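336aa long hypothetical dTDP-glucose 4,6-dehydratase (Pyrococcus horikoshii, PDB 2HUN) binds NAD and is probably a dTDP-glucose 4,6-dehydratase, an enzyme that removes water from a nucleotide-activated sugar. Local coordinates at residues F14-I23 against V220-E228; H27-L38 against R55-V63. All blocks are in the same frame, centred on the assembly; numbering follows the deposited sequence.

Contact 1 (F14-I23 against V220-E228); sequences FIGSNFIRYI and VEDHVRAIE. With NAD (nicotinamide-adenine-dinucleotide), chain C.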
loop_
_atom_site.group_PDB
_atom_site.type_symbol
_atom_site.label_atom_id
_atom_site.label_comp_id
_atom_site.label_asym_id
_atom_site.label_seq_id
_atom_site.Cartn_x
_atom_site.Cartn_y
_atom_site.Cartn_z
ATOM N N PHE A 14 18.962 -4.547 -13.898
ATOM C CA PHE A 14 18.509 -4.972 -15.224
ATOM C C PHE A 14 17.802 -3.888 -16.035
ATOM O O PHE A 14 18.314 -3.425 -17.059
ATOM C CB PHE A 14 17.605 -6.205 -15.059
ATOM C CG PHE A 14 16.851 -6.610 -16.306
ATOM C CD1 PHE A 14 17.423 -6.502 -17.565
ATOM C CD2 PHE A 14 15.577 -7.159 -16.204
ATOM C CE1 PHE A 14 16.738 -6.938 -18.710
ATOM C CE2 PHE A 14 14.886 -7.599 -17.342
ATOM C CZ PHE A 14 15.472 -7.486 -18.596
ATOM N N ILE A 15 16.627 -3.476 -15.581
ATOM C CA ILE A 15 15.856 -2.465 -16.297
ATOM C C ILE A 15 16.483 -1.079 -16.194
ATOM O O ILE A 15 16.469 -0.315 -17.160
ATOM C CB ILE A 15 14.400 -2.416 -15.777
ATOM C CG1 ILE A 15 13.762 -3.801 -15.929
ATOM C CG2 ILE A 15 13.593 -1.374 -16.553
ATOM C CD1 ILE A 15 12.377 -3.925 -15.313
ATOM N N GLY A 16 17.039 -0.757 -15.027
ATOM C CA GLY A 16 17.665 0.541 -14.842
ATOM C C GLY A 16 18.779 0.786 -15.848
ATOM O O GLY A 16 18.844 1.851 -16.461
ATOM N N SER A 17 19.658 -0.201 -16.020
ATOM C CA SER A 17 20.766 -0.082 -16.966
ATOM C C SER A 17 20.256 0.089 -18.383
ATOM O O SER A 17 20.754 0.928 -19.129
ATOM C CB SER A 17 21.669 -1.315 -16.898
ATOM O OG SER A 17 22.421 -1.305 -15.701
ATOM N N ASN A 18 19.276 -0.720 -18.768
ATOM C CA ASN A 18 18.710 -0.600 -20.104
ATOM C C ASN A 18 18.127 0.806 -20.302
ATOM O O ASN A 18 18.274 1.401 -21.366
ATOM C CB ASN A 18 17.617 -1.654 -20.304
ATOM C CG ASN A 18 18.171 -2.980 -20.792
ATOM O OD1 ASN A 18 18.576 -3.104 -21.942
ATOM N ND2 ASN A 18 18.195 -3.973 -19.915
ATOM N N PHE A 19 17.468 1.328 -19.269
ATOM C CA PHE A 19 16.869 2.657 -19.338
ATOM C C PHE A 19 17.945 3.718 -19.556
ATOM O O PHE A 19 17.856 4.529 -20.479
ATOM C CB PHE A 19 16.106 2.969 -18.045
ATOM C CG PHE A 19 15.411 4.309 -18.055
ATOM C CD1 PHE A 19 14.253 4.509 -18.809
ATOM C CD2 PHE A 19 15.929 5.378 -17.331
ATOM C CE1 PHE A 19 13.626 5.749 -18.838
ATOM C CE2 PHE A 19 15.309 6.625 -17.354
ATOM C CZ PHE A 19 14.154 6.810 -18.111
ATOM N N ILE A 20 18.963 3.705 -18.699
ATOM C CA ILE A 20 20.053 4.667 -18.795
ATOM C C ILE A 20 20.746 4.669 -20.163
ATOM O O ILE A 20 20.966 5.729 -20.741
ATOM C CB ILE A 20 21.100 4.424 -17.684
ATOM C CG1 ILE A 20 20.465 4.731 -16.323
ATOM C CG2 ILE A 20 22.346 5.279 -17.937
ATOM C CD1 ILE A 20 21.357 4.467 -15.112
ATOM N N ARG A 21 21.084 3.494 -20.686
ATOM C CA ARG A 21 21.741 3.422 -21.991
ATOM C C ARG A 21 20.824 4.024 -23.064
ATOM O O ARG A 21 21.255 4.820 -23.906
ATOM C CB ARG A 21 22.069 1.964 -22.344
ATOM C CG ARG A 21 22.975 1.806 -23.568
ATOM C CD ARG A 21 23.446 0.360 -23.725
ATOM N NE ARG A 21 24.146 -0.135 -22.538
ATOM C CZ ARG A 21 25.447 0.037 -22.301
ATOM N NH1 ARG A 21 26.208 0.694 -23.168
ATOM N NH2 ARG A 21 25.991 -0.449 -21.190
ATOM N N TYR A 22 19.555 3.636 -23.023
ATOM C CA TYR A 22 18.566 4.136 -23.972
ATOM C C TYR A 22 18.451 5.664 -23.881
ATOM O O TYR A 22 18.555 6.375 -24.881
ATOM C CB TYR A 22 17.205 3.503 -23.671
ATOM C CG TYR A 22 16.076 4.026 -24.524
ATOM C CD1 TYR A 22 15.788 3.451 -25.758
ATOM C CD2 TYR A 22 15.288 5.097 -24.089
ATOM C CE1 TYR A 22 14.733 3.928 -26.545
ATOM C CE2 TYR A 22 14.236 5.581 -24.865
ATOM C CZ TYR A 22 13.966 4.991 -26.089
ATOM O OH TYR A 22 12.931 5.462 -26.861
ATOM N N ILE A 23 18.230 6.163 -22.673
ATOM C CA ILE A 23 18.088 7.596 -22.455
ATOM C C ILE A 23 19.268 8.429 -22.958
ATOM O O ILE A 23 19.074 9.416 -23.669
ATOM C CB ILE A 23 17.838 7.895 -20.956
ATOM C CG1 ILE A 23 16.344 7.743 -20.653
ATOM C CG2 ILE A 23 18.357 9.275 -20.583
ATOM C CD1 ILE A 23 15.429 8.488 -21.626
ATOM N N VAL A 220 12.344 -5.529 -22.665
ATOM C CA VAL A 220 12.791 -4.426 -21.823
ATOM C C VAL A 220 12.851 -3.064 -22.514
ATOM O O VAL A 220 12.454 -2.057 -21.925
ATOM C CB VAL A 220 14.167 -4.736 -21.165
ATOM C CG1 VAL A 220 15.278 -4.766 -22.220
ATOM C CG2 VAL A 220 14.464 -3.705 -20.082
ATOM N N GLU A 221 13.326 -3.008 -23.756
ATOM C CA GLU A 221 13.388 -1.714 -24.434
ATOM C C GLU A 221 11.987 -1.097 -24.575
ATOM O O GLU A 221 11.833 0.129 -24.509
ATOM C CB GLU A 221 14.041 -1.834 -25.818
ATOM C CG GLU A 221 14.422 -0.481 -26.421
ATOM C CD GLU A 221 14.856 -0.582 -27.872
ATOM O OE1 GLU A 221 15.738 -1.411 -28.174
ATOM O OE2 GLU A 221 14.319 0.168 -28.715
ATOM N N ASP A 222 10.974 -1.945 -24.768
ATOM C CA ASP A 222 9.599 -1.465 -24.892
ATOM C C ASP A 222 9.119 -0.912 -23.552
ATOM O O ASP A 222 8.354 0.051 -23.510
ATOM C CB ASP A 222 8.662 -2.587 -25.350
ATOM C CG ASP A 222 8.538 -2.662 -26.857
ATOM O OD1 ASP A 222 8.591 -1.600 -27.514
ATOM O OD2 ASP A 222 8.368 -3.782 -27.385
ATOM N N HIS A 223 9.550 -1.536 -22.460
ATOM C CA HIS A 223 9.186 -1.059 -21.134
ATOM C C HIS A 223 9.845 0.316 -21.007
ATOM O O HIS A 223 9.213 1.292 -20.602
ATOM C CB HIS A 223 9.722 -2.003 -20.047
ATOM C CG HIS A 223 9.430 -1.551 -18.643
ATOM N ND1 HIS A 223 10.190 -1.946 -17.561
ATOM C CD2 HIS A 223 8.455 -0.751 -18.144
ATOM C CE1 HIS A 223 9.699 -1.407 -16.459
ATOM N NE2 HIS A 223 8.645 -0.677 -16.786
ATOM N N VAL A 224 11.118 0.381 -21.382
ATOM C CA VAL A 224 11.897 1.617 -21.330
ATOM C C VAL A 224 11.220 2.741 -22.110
ATOM O O VAL A 224 11.131 3.869 -21.629
ATOM C CB VAL A 224 13.330 1.384 -21.886
ATOM C CG1 VAL A 224 13.973 2.706 -22.255
ATOM C CG2 VAL A 224 14.186 0.682 -20.830
ATOM N N ARG A 225 10.739 2.427 -23.310
ATOM C CA ARG A 225 10.068 3.420 -24.142
ATOM C C ARG A 225 8.806 3.922 -23.454
ATOM O O ARG A 225 8.485 5.118 -23.518
ATOM C CB ARG A 225 9.737 2.825 -25.517
ATOM C CG ARG A 225 10.966 2.670 -26.421
ATOM C CD ARG A 225 10.676 1.834 -27.666
ATOM N NE ARG A 225 11.869 1.645 -28.496
ATOM C CZ ARG A 225 12.380 2.566 -29.310
ATOM N NH1 ARG A 225 11.804 3.758 -29.420
ATOM N NH2 ARG A 225 13.480 2.306 -30.008
ATOM N N ALA A 226 8.096 3.008 -22.790
ATOM C CA ALA A 226 6.884 3.365 -22.066
ATOM C C ALA A 226 7.226 4.308 -20.909
ATOM O O ALA A 226 6.556 5.317 -20.714
ATOM C CB ALA A 226 6.197 2.107 -21.530
ATOM N N ILE A 227 8.259 3.978 -20.138
ATOM C CA ILE A 227 8.661 4.828 -19.020
ATOM C C ILE A 227 8.995 6.233 -19.528
ATOM O O ILE A 227 8.583 7.235 -18.935
ATOM C CB ILE A 227 9.894 4.243 -18.279
ATOM C CG1 ILE A 227 9.516 2.916 -17.608
ATOM C CG2 ILE A 227 10.413 5.251 -17.247
ATOM C CD1 ILE A 227 10.644 2.239 -16.827
ATOM N N GLU A 228 9.738 6.301 -20.627
ATOM C CA GLU A 228 10.113 7.582 -21.217
ATOM C C GLU A 228 8.858 8.387 -21.526
ATOM O O GLU A 228 8.760 9.570 -21.189
ATOM C CB GLU A 228 10.908 7.370 -22.513
ATOM C CG GLU A 228 11.129 8.653 -23.325
ATOM C CD GLU A 228 11.926 8.436 -24.607
ATOM O OE1 GLU A 228 11.636 7.471 -25.347
ATOM O OE2 GLU A 228 12.835 9.245 -24.885
HETATM P PA NAD C . 17.185 -5.702 -10.243
HETATM O O1A NAD C . 17.109 -6.577 -9.063
HETATM O O2A NAD C . 17.916 -6.166 -11.456
HETATM O O5B NAD C . 17.875 -4.333 -9.772
HETATM C C5B NAD C . 17.400 -3.543 -8.671
HETATM C C4B NAD C . 18.449 -2.432 -8.532
HETATM O O4B NAD C . 18.073 -1.517 -7.485
HETATM C C3B NAD C . 19.838 -3.014 -8.144
HETATM O O3B NAD C . 20.871 -2.421 -8.950
HETATM C C2B NAD C . 19.930 -2.716 -6.637
HETATM O O2B NAD C . 21.244 -2.599 -6.091
HETATM C C1B NAD C . 19.114 -1.429 -6.517
HETATM N N9A NAD C . 18.508 -1.219 -5.183
HETATM C C8A NAD C . 17.718 -2.054 -4.482
HETATM N N7A NAD C . 17.386 -1.480 -3.327
HETATM C C5A NAD C . 17.955 -0.280 -3.274
HETATM C C6A NAD C . 17.979 0.779 -2.323
HETATM N N6A NAD C . 17.344 0.727 -1.160
HETATM N N1A NAD C . 18.730 1.930 -2.659
HETATM C C2A NAD C . 19.417 2.003 -3.880
HETATM N N3A NAD C . 19.395 1.004 -4.773
HETATM C C4A NAD C . 18.676 -0.107 -4.468
HETATM O O3 NAD C . 15.672 -5.563 -10.710
HETATM P PN NAD C . 14.899 -4.867 -11.903
HETATM O O1N NAD C . 14.212 -6.027 -12.543
HETATM O O2N NAD C . 15.806 -4.114 -12.793
HETATM O O5D NAD C . 13.736 -3.999 -11.191
HETATM C C5D NAD C . 13.557 -2.592 -11.375
HETATM C C4D NAD C . 12.129 -2.204 -10.915
HETATM O O4D NAD C . 11.143 -2.705 -11.834
HETATM C C3D NAD C . 11.792 -2.743 -9.518
HETATM O O3D NAD C . 11.119 -1.694 -8.774
HETATM C C2D NAD C . 10.851 -3.945 -9.813
HETATM O O2D NAD C . 9.938 -4.130 -8.728
HETATM C C1D NAD C . 10.189 -3.505 -11.109
HETATM N N1N NAD C . 9.727 -4.604 -11.981
HETATM C C2N NAD C . 10.637 -5.500 -12.638
HETATM C C3N NAD C . 10.115 -6.512 -13.462
HETATM C C7N NAD C . 11.035 -7.505 -14.209
HETATM O O7N NAD C . 10.535 -8.258 -15.055
HETATM N N7N NAD C . 12.336 -7.520 -13.945
HETATM C C4N NAD C . 8.713 -6.642 -13.635
HETATM C C5N NAD C . 7.836 -5.753 -12.979
HETATM C C6N NAD C . 8.328 -4.730 -12.152
#
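Tyr22 reaches across to helix 220-233 and settles as a knob among Glu221, Val224, Arg225 and Glu228. One face of its ring takes the Val224 methyl CG1, which lies 3.3 Å from Tyr22 CD2. Its hydroxyl donates to the carboxylate: Tyr22 OH to Glu228 OE1 is 2.8 Å, met on the syn side and 27° out of the carboxylate plane. The other oxygen, Glu228 OE2, is hydrogen-bonded to His27. The ring and carboxylate planes stand 80° apart. Arg225 crosses the tyrosine at about a right angle, and Tyr22 CE1 sits over the centre of one guanidinium face. With CG anti to the backbone N (chi1 176°), the tyrosine side chain runs out past Val224 in the opposite direction.

One turn back, Phe19 CE1 meets Ile227 CG2 at 3.6 Å, while Ile23 CG1 lies over one face of the Phe19 ring. Val224 CG2 packs on the backbone of Phe19, 3.7 Å from Phe19 CA. Nearer the cofactor, the two methyls of Val220 press on the amide of Asn18, and Ile15 CG2 lies 3.6 Å from His223 ND1.

Helix 14-26 is the first helix of the Rossmann fold and follows a glycine-rich turn. Its first amides bind the NAD pyrophosphate. Phe14 N donates to NAD O2A at 3.1 Å, and Ile15 N to NAD O2N at 3.0 Å.

A second shell positions these groups. Arg225 grips Glu221 OE2 side-on with NE and NH2, and Tyr298 also bonds that oxygen. His223 ND1 is hydrogen-bonded to Asn181, which binds NAD. Asn18 ND2 donates to Phe14 O at 2.9 Å from above the carbonyl plane, and also bonds Pro184 O.

Contact 2 (H27-L38 against R55-V63); sequences HPDWEVINIDKL and RYTFVKGDV. With NAD (nicotinamide-adenine-dinucleotide), chain C.
Strands 31-36 and 56-60 are parallel neighbours in the Rossmann sheet; the C-terminal end of strand 31-36 and the loops after both strands help form the adenosine end of the NAD pocket. Val32 N donates to Arg55 O at 2.8 Å. The alternating backbone bonds run on to Gly61 N and Asp36 O. On the face turned to helix 14-26, Tyr56 lies alongside Asn34, with Tyr56 CE1 3.7 Å from Asn34 CB. On the opposite face Ile33 CG2 packs diagonally on Val59 CG2. At the start of the strands, Arg55 NH1 reaches back to the turn and makes a weak bond to Pro28 O; it also bonds Leu24 O.

Asp36 holds the adenosine ribose with both oxygens. OD1 accepts from NAD O2B at 2.6 Å, and OD2 takes the very short bond from NAD O3B. OD1 also accepts from Leu38 N through its anti lone pair, an Asx turn, and Met12 N bonds OD2; together they fix the carboxylate. Putting an alanine here would probably leave both ribose hydroxyls and the Leu38 amide without their acceptor. With CG between the backbone N and the carbonyl carbon (chi1 74°), the extended Lys37 chain runs along the adenine, CD near NAD C5A, and NZ forms a salt bridge with Glu85. Asp62 OD1 accepts from NAD N6A at 2.8 Å and from Ala64 N, and Val63 N donates to NAD N1A at 3.1 Å.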
loop_
_atom_site.group_PDB
_atom_site.type_symbol
_atom_site.label_atom_id
_atom_site.label_comp_id
_atom_site.label_asym_id
_atom_site.label_seq_id
_atom_site.Cartn_x
_atom_site.Cartn_y
_atom_site.Cartn_z
ATOM N N HIS A 27 18.873 10.973 -26.142
ATOM C CA HIS A 27 18.887 12.383 -25.778
ATOM C C HIS A 27 20.301 12.906 -25.538
ATOM O O HIS A 27 20.795 12.885 -24.415
ATOM C CB HIS A 27 18.031 12.589 -24.528
ATOM C CG HIS A 27 16.600 12.179 -24.701
ATOM N ND1 HIS A 27 15.713 12.887 -25.483
ATOM C CD2 HIS A 27 15.910 11.127 -24.207
ATOM C CE1 HIS A 27 14.536 12.288 -25.462
ATOM N NE2 HIS A 27 14.629 11.217 -24.694
ATOM N N PRO A 28 20.960 13.407 -26.599
ATOM C CA PRO A 28 22.324 13.949 -26.565
ATOM C C PRO A 28 22.616 14.947 -25.446
ATOM O O PRO A 28 23.719 14.969 -24.905
ATOM C CB PRO A 28 22.473 14.607 -27.934
ATOM C CG PRO A 28 21.526 13.861 -28.804
ATOM C CD PRO A 28 20.348 13.599 -27.926
ATOM N N ASP A 29 21.631 15.771 -25.101
ATOM C CA ASP A 29 21.824 16.789 -24.070
ATOM C C ASP A 29 21.326 16.466 -22.671
ATOM O O ASP A 29 21.435 17.293 -21.763
ATOM C CB ASP A 29 21.208 18.112 -24.526
ATOM C CG ASP A 29 22.015 18.776 -25.623
ATOM O OD1 ASP A 29 23.232 18.973 -25.423
ATOM O OD2 ASP A 29 21.442 19.102 -26.681
ATOM N N TRP A 30 20.784 15.271 -22.485
ATOM C CA TRP A 30 20.295 14.877 -21.171
ATOM C C TRP A 30 21.449 14.377 -20.313
ATOM O O TRP A 30 22.498 13.995 -20.828
ATOM C CB TRP A 30 19.243 13.778 -21.305
ATOM C CG TRP A 30 17.899 14.253 -21.762
ATOM C CD1 TRP A 30 17.632 15.279 -22.628
ATOM C CD2 TRP A 30 16.635 13.656 -21.448
ATOM N NE1 TRP A 30 16.281 15.353 -22.875
ATOM C CE2 TRP A 30 15.646 14.369 -22.164
ATOM C CE3 TRP A 30 16.243 12.586 -20.633
ATOM C CZ2 TRP A 30 14.285 14.043 -22.091
ATOM C CZ3 TRP A 30 14.889 12.260 -20.561
ATOM C CH2 TRP A 30 13.927 12.990 -21.288
ATOM N N GLU A 31 21.248 14.387 -19.002
ATOM C CA GLU A 31 22.261 13.923 -18.065
ATOM C C GLU A 31 21.646 12.945 -17.072
ATOM O O GLU A 31 20.475 13.064 -16.708
ATOM C CB GLU A 31 22.868 15.099 -17.306
ATOM C CG GLU A 31 23.714 16.025 -18.156
ATOM C CD GLU A 31 24.246 17.197 -17.358
ATOM O OE1 GLU A 31 24.884 16.962 -16.313
ATOM O OE2 GLU A 31 24.021 18.354 -17.773
ATOM N N VAL A 32 22.443 11.986 -16.624
ATOM C CA VAL A 32 21.962 10.994 -15.686
ATOM C C VAL A 32 22.847 10.802 -14.461
ATOM O O VAL A 32 24.070 10.721 -14.558
ATOM C CB VAL A 32 21.811 9.626 -16.372
ATOM C CG1 VAL A 32 21.582 8.544 -15.325
ATOM C CG2 VAL A 32 20.656 9.664 -17.369
ATOM N N ILE A 33 22.207 10.748 -13.303
ATOM C CA ILE A 33 22.895 10.482 -12.060
ATOM C C ILE A 33 22.244 9.188 -11.617
ATOM O O ILE A 33 21.033 9.146 -11.401
ATOM C CB ILE A 33 22.628 11.535 -10.983
ATOM C CG1 ILE A 33 23.247 12.873 -11.383
ATOM C CG2 ILE A 33 23.192 11.048 -9.658
ATOM C CD1 ILE A 33 22.913 14.000 -10.423
ATOM N N ASN A 34 23.042 8.136 -11.502
ATOM C CA ASN A 34 22.549 6.833 -11.099
ATOM C C ASN A 34 22.898 6.539 -9.649
ATOM O O ASN A 34 24.070 6.462 -9.288
ATOM C CB ASN A 34 23.138 5.756 -12.034
ATOM C CG ASN A 34 22.947 4.343 -11.512
ATOM O OD1 ASN A 34 22.077 4.084 -10.690
ATOM N ND2 ASN A 34 23.758 3.412 -12.014
ATOM N N ILE A 35 21.877 6.400 -8.809
ATOM C CA ILE A 35 22.112 6.086 -7.412
ATOM C C ILE A 35 21.705 4.632 -7.239
ATOM O O ILE A 35 20.572 4.248 -7.522
ATOM C CB ILE A 35 21.305 7.011 -6.459
ATOM C CG1 ILE A 35 21.561 6.603 -5.009
ATOM C CG2 ILE A 35 19.819 6.964 -6.794
ATOM C CD1 ILE A 35 20.947 7.535 -3.983
ATOM N N ASP A 36 22.663 3.818 -6.820
ATOM C CA ASP A 36 22.434 2.403 -6.634
ATOM C C ASP A 36 23.305 2.001 -5.475
ATOM O O ASP A 36 24.440 2.432 -5.331
ATOM C CB ASP A 36 22.827 1.621 -7.888
ATOM C CG ASP A 36 22.183 0.241 -7.949
ATOM O OD1 ASP A 36 22.519 -0.625 -7.121
ATOM O OD2 ASP A 36 21.330 0.027 -8.838
ATOM N N LYS A 37 22.736 1.144 -4.662
ATOM C CA LYS A 37 23.350 0.664 -3.465
ATOM C C LYS A 37 24.307 -0.520 -3.722
ATOM O O LYS A 37 25.099 -0.911 -2.855
ATOM C CB LYS A 37 22.184 0.316 -2.547
ATOM C CG LYS A 37 21.394 -0.960 -2.876
ATOM C CD LYS A 37 20.402 -1.323 -1.736
ATOM C CE LYS A 37 19.951 -2.789 -1.812
ATOM N NZ LYS A 37 18.947 -3.175 -0.773
ATOM N N LEU A 38 24.231 -1.054 -4.938
ATOM C CA LEU A 38 25.038 -2.191 -5.377
ATOM C C LEU A 38 24.744 -3.434 -4.553
ATOM O O LEU A 38 25.651 -4.075 -4.019
ATOM C CB LEU A 38 26.535 -1.862 -5.319
ATOM C CG LEU A 38 27.030 -0.728 -6.229
ATOM C CD1 LEU A 38 28.559 -0.693 -6.213
ATOM C CD2 LEU A 38 26.520 -0.938 -7.661
ATOM N N ARG A 55 28.107 12.911 -19.357
ATOM C CA ARG A 55 26.704 13.110 -19.010
ATOM C C ARG A 55 26.211 12.122 -17.955
ATOM O O ARG A 55 25.077 12.227 -17.484
ATOM C CB ARG A 55 25.837 12.980 -20.261
ATOM C CG ARG A 55 26.143 13.983 -21.353
ATOM C CD ARG A 55 25.341 13.640 -22.587
ATOM N NE ARG A 55 25.658 12.290 -23.039
ATOM C CZ ARG A 55 24.910 11.583 -23.878
ATOM N NH1 ARG A 55 23.790 12.095 -24.363
ATOM N NH2 ARG A 55 25.285 10.363 -24.232
ATOM N N TYR A 56 27.066 11.174 -17.579
ATOM C CA TYR A 56 26.708 10.157 -16.593
ATOM C C TYR A 56 27.499 10.289 -15.287
ATOM O O TYR A 56 28.693 10.556 -15.298
ATOM C CB TYR A 56 26.926 8.760 -17.196
ATOM C CG TYR A 56 26.697 7.615 -16.231
ATOM C CD1 TYR A 56 25.426 7.077 -16.036
ATOM C CD2 TYR A 56 27.756 7.079 -15.499
ATOM C CE1 TYR A 56 25.217 6.030 -15.135
ATOM C CE2 TYR A 56 27.559 6.040 -14.597
ATOM C CZ TYR A 56 26.291 5.519 -14.420
ATOM O OH TYR A 56 26.108 4.487 -13.530
ATOM N N THR A 57 26.817 10.108 -14.163
ATOM C CA THR A 57 27.455 10.184 -12.851
ATOM C C THR A 57 26.871 9.080 -11.987
ATOM O O THR A 57 25.649 8.949 -11.892
ATOM C CB THR A 57 27.163 11.517 -12.135
ATOM O OG1 THR A 57 27.425 12.609 -13.017
ATOM C CG2 THR A 57 28.041 11.656 -10.902
ATOM N N PHE A 58 27.734 8.285 -11.364
ATOM C CA PHE A 58 27.269 7.214 -10.495
ATOM C C PHE A 58 27.456 7.567 -9.030
ATOM O O PHE A 58 28.531 8.002 -8.607
ATOM C CB PHE A 58 27.999 5.902 -10.779
ATOM C CG PHE A 58 27.748 4.842 -9.741
ATOM C CD1 PHE A 58 26.450 4.456 -9.420
ATOM C CD2 PHE A 58 28.807 4.250 -9.062
ATOM C CE1 PHE A 58 26.209 3.500 -8.437
ATOM C CE2 PHE A 58 28.578 3.290 -8.075
ATOM C CZ PHE A 58 27.278 2.916 -7.762
ATOM N N VAL A 59 26.393 7.375 -8.259
ATOM C CA VAL A 59 26.424 7.645 -6.835
ATOM C C VAL A 59 26.019 6.391 -6.078
ATOM O O VAL A 59 24.874 5.932 -6.169
ATOM C CB VAL A 59 25.463 8.795 -6.444
ATOM C CG1 VAL A 59 25.478 8.989 -4.930
ATOM C CG2 VAL A 59 25.880 10.086 -7.146
ATOM N N LYS A 60 26.972 5.834 -5.339
ATOM C CA LYS A 60 26.722 4.643 -4.548
ATOM C C LYS A 60 26.032 5.056 -3.258
ATOM O O LYS A 60 26.566 5.857 -2.486
ATOM C CB LYS A 60 28.039 3.934 -4.240
ATOM C CG LYS A 60 27.920 2.772 -3.273
ATOM C CD LYS A 60 28.797 1.619 -3.726
ATOM C CE LYS A 60 28.965 0.578 -2.640
ATOM N NZ LYS A 60 29.989 1.007 -1.655
ATOM N N GLY A 61 24.839 4.511 -3.034
ATOM C CA GLY A 61 24.089 4.846 -1.839
ATOM C C GLY A 61 22.695 4.252 -1.835
ATOM O O GLY A 61 22.224 3.727 -2.848
ATOM N N ASP A 62 22.035 4.357 -0.686
ATOM C CA ASP A 62 20.689 3.830 -0.472
ATOM C C ASP A 62 19.654 4.951 -0.591
ATOM O O ASP A 62 19.799 5.990 0.045
ATOM C CB ASP A 62 20.632 3.220 0.934
ATOM C CG ASP A 62 19.323 2.526 1.228
ATOM O OD1 ASP A 62 18.319 2.796 0.540
ATOM O OD2 ASP A 62 19.300 1.716 2.173
ATOM N N VAL A 63 18.612 4.746 -1.396
ATOM C CA VAL A 63 17.578 5.768 -1.550
ATOM C C VAL A 63 16.947 6.100 -0.200
ATOM O O VAL A 63 16.287 7.127 -0.043
ATOM C CB VAL A 63 16.447 5.318 -2.517
ATOM C CG1 VAL A 63 16.965 5.272 -3.937
ATOM C CG2 VAL A 63 15.907 3.957 -2.101
HETATM P PA NAD C . 17.185 -5.702 -10.243
HETATM O O1A NAD C . 17.109 -6.577 -9.063
HETATM O O2A NAD C . 17.916 -6.166 -11.456
HETATM O O5B NAD C . 17.875 -4.333 -9.772
HETATM C C5B NAD C . 17.400 -3.543 -8.671
HETATM C C4B NAD C . 18.449 -2.432 -8.532
HETATM O O4B NAD C . 18.073 -1.517 -7.485
HETATM C C3B NAD C . 19.838 -3.014 -8.144
HETATM O O3B NAD C . 20.871 -2.421 -8.950
HETATM C C2B NAD C . 19.930 -2.716 -6.637
HETATM O O2B NAD C . 21.244 -2.599 -6.091
HETATM C C1B NAD C . 19.114 -1.429 -6.517
HETATM N N9A NAD C . 18.508 -1.219 -5.183
HETATM C C8A NAD C . 17.718 -2.054 -4.482
HETATM N N7A NAD C . 17.386 -1.480 -3.327
HETATM C C5A NAD C . 17.955 -0.280 -3.274
HETATM C C6A NAD C . 17.979 0.779 -2.323
HETATM N N6A NAD C . 17.344 0.727 -1.160
HETATM N N1A NAD C . 18.730 1.930 -2.659
HETATM C C2A NAD C . 19.417 2.003 -3.880
HETATM N N3A NAD C . 19.395 1.004 -4.773
HETATM C C4A NAD C . 18.676 -0.107 -4.468
HETATM O O3 NAD C . 15.672 -5.563 -10.710
HETATM P PN NAD C . 14.899 -4.867 -11.903
HETATM O O1N NAD C . 14.212 -6.027 -12.543
HETATM O O2N NAD C . 15.806 -4.114 -12.793
HETATM O O5D NAD C . 13.736 -3.999 -11.191
HETATM C C5D NAD C . 13.557 -2.592 -11.375
HETATM C C4D NAD C . 12.129 -2.204 -10.915
HETATM O O4D NAD C . 11.143 -2.705 -11.834
HETATM C C3D NAD C . 11.792 -2.743 -9.518
HETATM O O3D NAD C . 11.119 -1.694 -8.774
HETATM C C2D NAD C . 10.851 -3.945 -9.813
HETATM O O2D NAD C . 9.938 -4.130 -8.728
HETATM C C1D NAD C . 10.189 -3.505 -11.109
HETATM N N1N NAD C . 9.727 -4.604 -11.981
HETATM C C2N NAD C . 10.637 -5.500 -12.638
HETATM C C3N NAD C . 10.115 -6.512 -13.462
HETATM C C7N NAD C . 11.035 -7.505 -14.209
HETATM O O7N NAD C . 10.535 -8.258 -15.055
HETATM N N7N NAD C . 12.336 -7.520 -13.945
HETATM C C4N NAD C . 8.713 -6.642 -13.635
HETATM C C5N NAD C . 7.836 -5.753 -12.979
HETATM C C6N NAD C . 8.328 -4.730 -12.152
HETATM O O HOH W 1 25.535 13.216 -14.478
#

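From the N terminus, strand 5-9 leads through the glycine-rich turn into helix 14-26, the first half of contact 1. The chain then turns at His27 into strand 31-36. Contact 2 closes a short loop when strand 56-60 pairs with that strand. Contact 1 closes only at helix 220-233, nearly two hundred residues after helix 14-26, so contact 2 is nested inside its loop. Their centres are about 14 Å apart, and they touch directly. Ile20 packs on Asn34, Ile23 on Trp30 and Val32, and the Glu228 to His27 bond joins them as well. Contact 1 ties helix 220-233 to the helix whose first amides bind the NAD pyrophosphate; contact 2 joins two strands at its adenosine.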